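Local coordinates for uncharacterized protein BAD_0989 (Bifidobacterium adolescentis ATCC 15703, PDB 3CYM) that is uncharacterised but probably acts as a ribonuclease D-like 3'-5' exonuclease, combining an RNase H-type nuclease fold with HRDC-like helical domains that may bind nucleic acid, at residues W96-H99 / D104-G107; T121-R126 / Q197-Y202. All coordinates share one frame; numbering follows the deposited sequence. Where two conformers were deposited one is given.

Interaction 1: residues W96-H99 / D104-G107; sequences WILH and DLPG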
loop_
_atom_site.group_PDB
_atom_site.type_symbol
_atom_site.label_atom_id
_atom_site.label_comp_id
_atom_site.label_asym_id
_atom_site.label_seq_id
_atom_site.Cartn_x
_atom_site.Cartn_y
_atom_site.Cartn_z
ATOM N N TRP A 96 6.270 5.477 16.988
ATOM C CA TRP A 96 5.264 4.584 16.450
ATOM C C TRP A 96 5.974 3.398 15.798
ATOM O O TRP A 96 6.898 3.580 15.003
ATOM C CB TRP A 96 4.402 5.319 15.432
ATOM C CG TRP A 96 3.503 6.379 16.008
ATOM C CD1 TRP A 96 3.845 7.362 16.889
ATOM C CD2 TRP A 96 2.113 6.577 15.712
ATOM N NE1 TRP A 96 2.758 8.150 17.171
ATOM C CE2 TRP A 96 1.679 7.691 16.464
ATOM C CE3 TRP A 96 1.190 5.921 14.888
ATOM C CZ2 TRP A 96 0.361 8.164 16.417
ATOM C CZ3 TRP A 96 -0.117 6.398 14.836
ATOM C CH2 TRP A 96 -0.516 7.505 15.597
ATOM N N ILE A 97 5.573 2.186 16.170
ATOM C CA ILE A 97 6.060 0.979 15.515
ATOM C C ILE A 97 5.012 0.494 14.523
ATOM O O ILE A 97 3.861 0.199 14.894
ATOM C CB ILE A 97 6.396 -0.156 16.503
ATOM C CG1 ILE A 97 7.225 0.352 17.671
ATOM C CG2 ILE A 97 7.161 -1.260 15.801
ATOM C CD1 ILE A 97 7.012 -0.472 18.891
ATOM N N LEU A 98 5.420 0.435 13.262
ATOM C CA LEU A 98 4.566 0.005 12.170
ATOM C C LEU A 98 5.344 -1.004 11.340
ATOM O O LEU A 98 6.565 -0.905 11.227
ATOM C CB LEU A 98 4.168 1.202 11.298
ATOM C CG LEU A 98 2.968 2.090 11.672
ATOM C CD1 LEU A 98 3.280 3.057 12.791
ATOM C CD2 LEU A 98 2.491 2.877 10.465
ATOM N N HIS A 99 4.643 -1.993 10.795
ATOM C CA HIS A 99 5.244 -2.942 9.861
ATOM C C HIS A 99 4.798 -2.515 8.478
ATOM O O HIS A 99 3.602 -2.584 8.177
ATOM C CB HIS A 99 4.780 -4.375 10.158
ATOM C CG HIS A 99 5.554 -5.421 9.418
ATOM N ND1 HIS A 99 6.755 -5.922 9.875
ATOM C CD2 HIS A 99 5.311 -6.046 8.241
ATOM C CE1 HIS A 99 7.212 -6.816 9.017
ATOM N NE2 HIS A 99 6.354 -6.910 8.018
ATOM N N ASP A 104 0.020 2.294 6.288
ATOM C CA ASP A 104 -0.893 2.863 7.289
ATOM C C ASP A 104 -0.733 4.350 7.585
ATOM O O ASP A 104 -1.638 4.962 8.155
ATOM C CB ASP A 104 -0.825 2.093 8.609
ATOM C CG ASP A 104 -1.106 0.621 8.443
ATOM O OD1 ASP A 104 -1.928 0.238 7.582
ATOM O OD2 ASP A 104 -0.486 -0.171 9.182
ATOM N N LEU A 105 0.404 4.928 7.224
ATOM C CA LEU A 105 0.623 6.355 7.472
ATOM C C LEU A 105 -0.329 7.310 6.729
ATOM O O LEU A 105 -0.723 8.325 7.309
ATOM C CB LEU A 105 2.094 6.752 7.274
ATOM C CG LEU A 105 3.128 6.319 8.330
ATOM C CD1 LEU A 105 4.530 6.503 7.786
ATOM C CD2 LEU A 105 2.986 7.039 9.663
ATOM N N PRO A 106 -0.701 7.012 5.456
ATOM C CA PRO A 106 -1.667 7.926 4.830
ATOM C C PRO A 106 -3.026 7.984 5.530
ATOM O O PRO A 106 -3.599 9.071 5.672
ATOM C CB PRO A 106 -1.818 7.360 3.414
ATOM C CG PRO A 106 -0.579 6.588 3.177
ATOM C CD PRO A 106 -0.275 5.969 4.502
ATOM N N GLY A 107 -3.508 6.827 5.985
ATOM C CA GLY A 107 -4.780 6.720 6.696
ATOM C C GLY A 107 -4.755 7.363 8.067
ATOM O O GLY A 107 -5.726 8.000 8.459
HETATM O O HOH W 1 1.100 -2.180 9.514
HETATM O O HOH W 2 1.965 0.278 8.270
#
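L98 meets the helix of D104-G107 with a single methyl, CD2, which lies 3.9 Å from CB of D104 and 4.1 Å from CG of L105. The CB bond of L98 already faces the helix, and the conformer described (chi1 -85°) brings CD2 to its surface, although the L98 and D104 CA atoms are 7.9 Å apart. All three touching residues are buried, yet the shared surface is a modest 136 Å², so this is a small apolar seam rather than a broad interface.

The wet side lies past the end of the strand, where water replaces direct polar contact. Water 1 is 2.9 Å from O of H99 and 2.6 Å from OD2 of D104 and can donate to each, though acceptors there outnumber its protons. Water 2 reaches the same H99 O at 3.3 Å and is weakly bound by N of D104.

Packing against L98 thus sets the base of the D104 side chain, while a salt bridge from OD1 to R47 and the water on OD2 hold its end about 3 Å from a bound sodium ion. This places one carboxylate beside the sodium site of D44, E46 and D172, an acidic cluster consistent with a metal-dependent exonuclease.

Interaction 2: residues T121-R126 / Q197-Y202; sequences TEIAAR and QEEFDY
The helical segments 121-126 and 197-202 run roughly antiparallel, their N-to-C directions 145° apart and their axes 9.9 Å from each other at closest approach. The backbones come nearest at I123 CA and E199 CA, 7.3 Å apart, and I123 contributes the largest buried patch, 68 Å² of the 175 Å² shared.

Its CG2 methyl is the main point of touch. With chi1 at -70°, CG2 is swung away from the backbone N and toward the facing helix, 3.5 Å from CB of E199, where the two side chains cross at about a right angle. E199 therefore packs through its aliphatic base. Its bent chain (chi2 -58°) ends in a carboxylate held by R417 and W419, while OE2 also bonds a glycerol probably left from crystallisation. The same I123 CG2 lies 4.0 Å from CE1 of F200, approaching the ring obliquely, while I123 CD1 stands 3.9 Å from the backbone O of E199. On the next residue, A124 CB meets the F200 ring at its edge, near the ring plane, 4.3 Å from CZ.

Around this apolar core, F200 meets F119 of strand 117-120 with the ring planes at about 55° and also touches D120. A124 packs on both F119 and M183, the latter from helix 176-190, so helix 121-127 bridges the sheet-edge strand and two later helices.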
loop_
_atom_site.group_PDB
_atom_site.type_symbol
_atom_site.label_atom_id
_atom_site.label_comp_id
_atom_site.label_asym_id
_atom_site.label_seq_id
_atom_site.Cartn_x
_atom_site.Cartn_y
_atom_site.Cartn_z
ATOM N N THR A 121 9.301 -1.942 11.300
ATOM C CA THR A 121 9.829 -3.300 11.473
ATOM C C THR A 121 10.028 -4.025 10.140
ATOM O O THR A 121 10.796 -4.973 10.073
ATOM C CB THR A 121 8.969 -4.188 12.419
ATOM O OG1 THR A 121 7.605 -4.184 11.987
ATOM C CG2 THR A 121 9.051 -3.711 13.859
ATOM N N GLU A 122 9.335 -3.591 9.086
ATOM C CA GLU A 122 9.560 -4.179 7.782
ATOM C C GLU A 122 10.849 -3.630 7.208
ATOM O O GLU A 122 11.686 -4.396 6.760
ATOM C CB GLU A 122 8.390 -3.965 6.809
ATOM C CG GLU A 122 8.681 -4.532 5.410
ATOM C CD GLU A 122 7.446 -4.892 4.606
ATOM O OE1 GLU A 122 7.250 -4.278 3.541
ATOM O OE2 GLU A 122 6.682 -5.789 5.027
ATOM N N ILE A 123 11.014 -2.311 7.251
ATOM C CA ILE A 123 12.230 -1.671 6.748
ATOM C C ILE A 123 13.495 -2.204 7.437
ATOM O O ILE A 123 14.475 -2.560 6.767
ATOM C CB ILE A 123 12.121 -0.127 6.828
ATOM C CG1 ILE A 123 11.103 0.374 5.794
ATOM C CG2 ILE A 123 13.480 0.531 6.634
ATOM C CD1 ILE A 123 10.908 1.879 5.766
ATOM N N ALA A 124 13.448 -2.285 8.768
ATOM C CA ALA A 124 14.520 -2.871 9.574
ATOM C C ALA A 124 14.832 -4.328 9.212
ATOM O O ALA A 124 15.995 -4.695 9.096
ATOM C CB ALA A 124 14.193 -2.751 11.052
ATOM N N ALA A 125 13.804 -5.145 9.004
ATOM C CA ALA A 125 14.011 -6.550 8.609
ATOM C C ALA A 125 14.750 -6.705 7.279
ATOM O O ALA A 125 15.612 -7.570 7.153
ATOM C CB ALA A 125 12.687 -7.298 8.571
ATOM N N ARG A 126 14.411 -5.854 6.312
ATOM C CA ARG A 126 15.027 -5.831 4.975
ATOM C C ARG A 126 16.500 -5.449 5.040
ATOM O O ARG A 126 17.359 -6.098 4.444
ATOM C CB ARG A 126 14.338 -4.797 4.076
ATOM C CG ARG A 126 12.841 -4.868 3.992
ATOM C CD ARG A 126 12.390 -5.911 3.027
ATOM N NE ARG A 126 12.473 -5.509 1.626
ATOM C CZ ARG A 126 13.372 -5.969 0.761
ATOM N NH1 ARG A 126 13.359 -5.543 -0.495
ATOM N NH2 ARG A 126 14.288 -6.845 1.143
ATOM N N GLN A 197 17.529 4.433 10.886
ATOM C CA GLN A 197 16.982 5.738 11.254
ATOM C C GLN A 197 16.667 6.652 10.056
ATOM O O GLN A 197 15.573 7.228 9.996
ATOM C CB GLN A 197 17.892 6.441 12.273
ATOM C CG GLN A 197 17.240 7.612 13.012
ATOM C CD GLN A 197 15.825 7.292 13.488
ATOM O OE1 GLN A 197 15.598 6.315 14.208
ATOM N NE2 GLN A 197 14.870 8.119 13.088
ATOM N N GLU A 198 17.598 6.749 9.098
ATOM C CA GLU A 198 17.396 7.523 7.853
ATOM C C GLU A 198 16.240 6.995 6.998
ATOM O O GLU A 198 15.539 7.768 6.327
ATOM C CB GLU A 198 18.667 7.524 6.997
ATOM C CG GLU A 198 19.779 8.441 7.476
ATOM C CD GLU A 198 20.885 8.622 6.441
ATOM O OE1 GLU A 198 22.062 8.738 6.844
ATOM O OE2 GLU A 198 20.585 8.655 5.228
ATOM N N GLU A 199 16.059 5.674 7.008
ATOM C CA GLU A 199 14.980 5.054 6.265
ATOM C C GLU A 199 13.645 5.294 6.947
ATOM O O GLU A 199 12.619 5.370 6.273
ATOM C CB GLU A 199 15.222 3.559 6.070
ATOM C CG GLU A 199 16.355 3.207 5.125
ATOM C CD GLU A 199 16.167 3.780 3.740
ATOM O OE1 GLU A 199 16.967 4.664 3.364
ATOM O OE2 GLU A 199 15.223 3.357 3.034
ATOM N N PHE A 200 13.664 5.431 8.274
ATOM C CA PHE A 200 12.451 5.742 9.041
ATOM C C PHE A 200 12.029 7.200 8.828
ATOM O O PHE A 200 10.851 7.494 8.544
ATOM C CB PHE A 200 12.657 5.497 10.539
ATOM C CG PHE A 200 13.091 4.103 10.888
ATOM C CD1 PHE A 200 12.754 3.012 10.088
ATOM C CD2 PHE A 200 13.818 3.878 12.056
ATOM C CE1 PHE A 200 13.162 1.737 10.431
ATOM C CE2 PHE A 200 14.220 2.609 12.410
ATOM C CZ PHE A 200 13.892 1.533 11.606
ATOM N N ASP A 201 12.998 8.105 8.985
ATOM C CA ASP A 201 12.824 9.525 8.695
ATOM C C ASP A 201 12.151 9.773 7.342
ATOM O O ASP A 201 11.201 10.544 7.251
ATOM C CB ASP A 201 14.183 10.228 8.703
ATOM C CG ASP A 201 14.758 10.397 10.098
ATOM O OD1 ASP A 201 14.036 10.186 11.093
ATOM O OD2 ASP A 201 15.947 10.761 10.191
ATOM N N TYR A 202 12.657 9.103 6.307
ATOM C CA TYR A 202 12.166 9.223 4.938
ATOM C C TYR A 202 10.764 8.629 4.740
ATOM O O TYR A 202 9.933 9.213 4.032
ATOM C CB TYR A 202 13.169 8.563 3.987
ATOM C CG TYR A 202 12.711 8.430 2.549
ATOM C CD1 TYR A 202 12.729 9.524 1.685
ATOM C CD2 TYR A 202 12.291 7.194 2.042
ATOM C CE1 TYR A 202 12.325 9.392 0.358
ATOM C CE2 TYR A 202 11.882 7.054 0.722
ATOM C CZ TYR A 202 11.904 8.153 -0.111
ATOM O OH TYR A 202 11.503 8.012 -1.415
#

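Interactions 1 and 2 follow each other along the chain, their centres 12 Å apart. Interaction 1 joins the first strand and the helix of the beta-alpha-beta unit formed by 95-98, 101-111 and 117-120; interaction 2 begins with helix 121-127, directly after that unit's last strand, and reaches helix 193-207. They also touch: N of T121 lies 2.9 Å from O of L98, and OG1 of T121 lies 2.9 Å from ND1 of H99, both probable hydrogen bonds. The L98-T121 pair continues the parallel strand pairing to the start of helix 121-127. The centres lie about 11 and 16 Å from that of the chain, interaction 2 tying the strand 117-120 side of the sheet to helix 193-207.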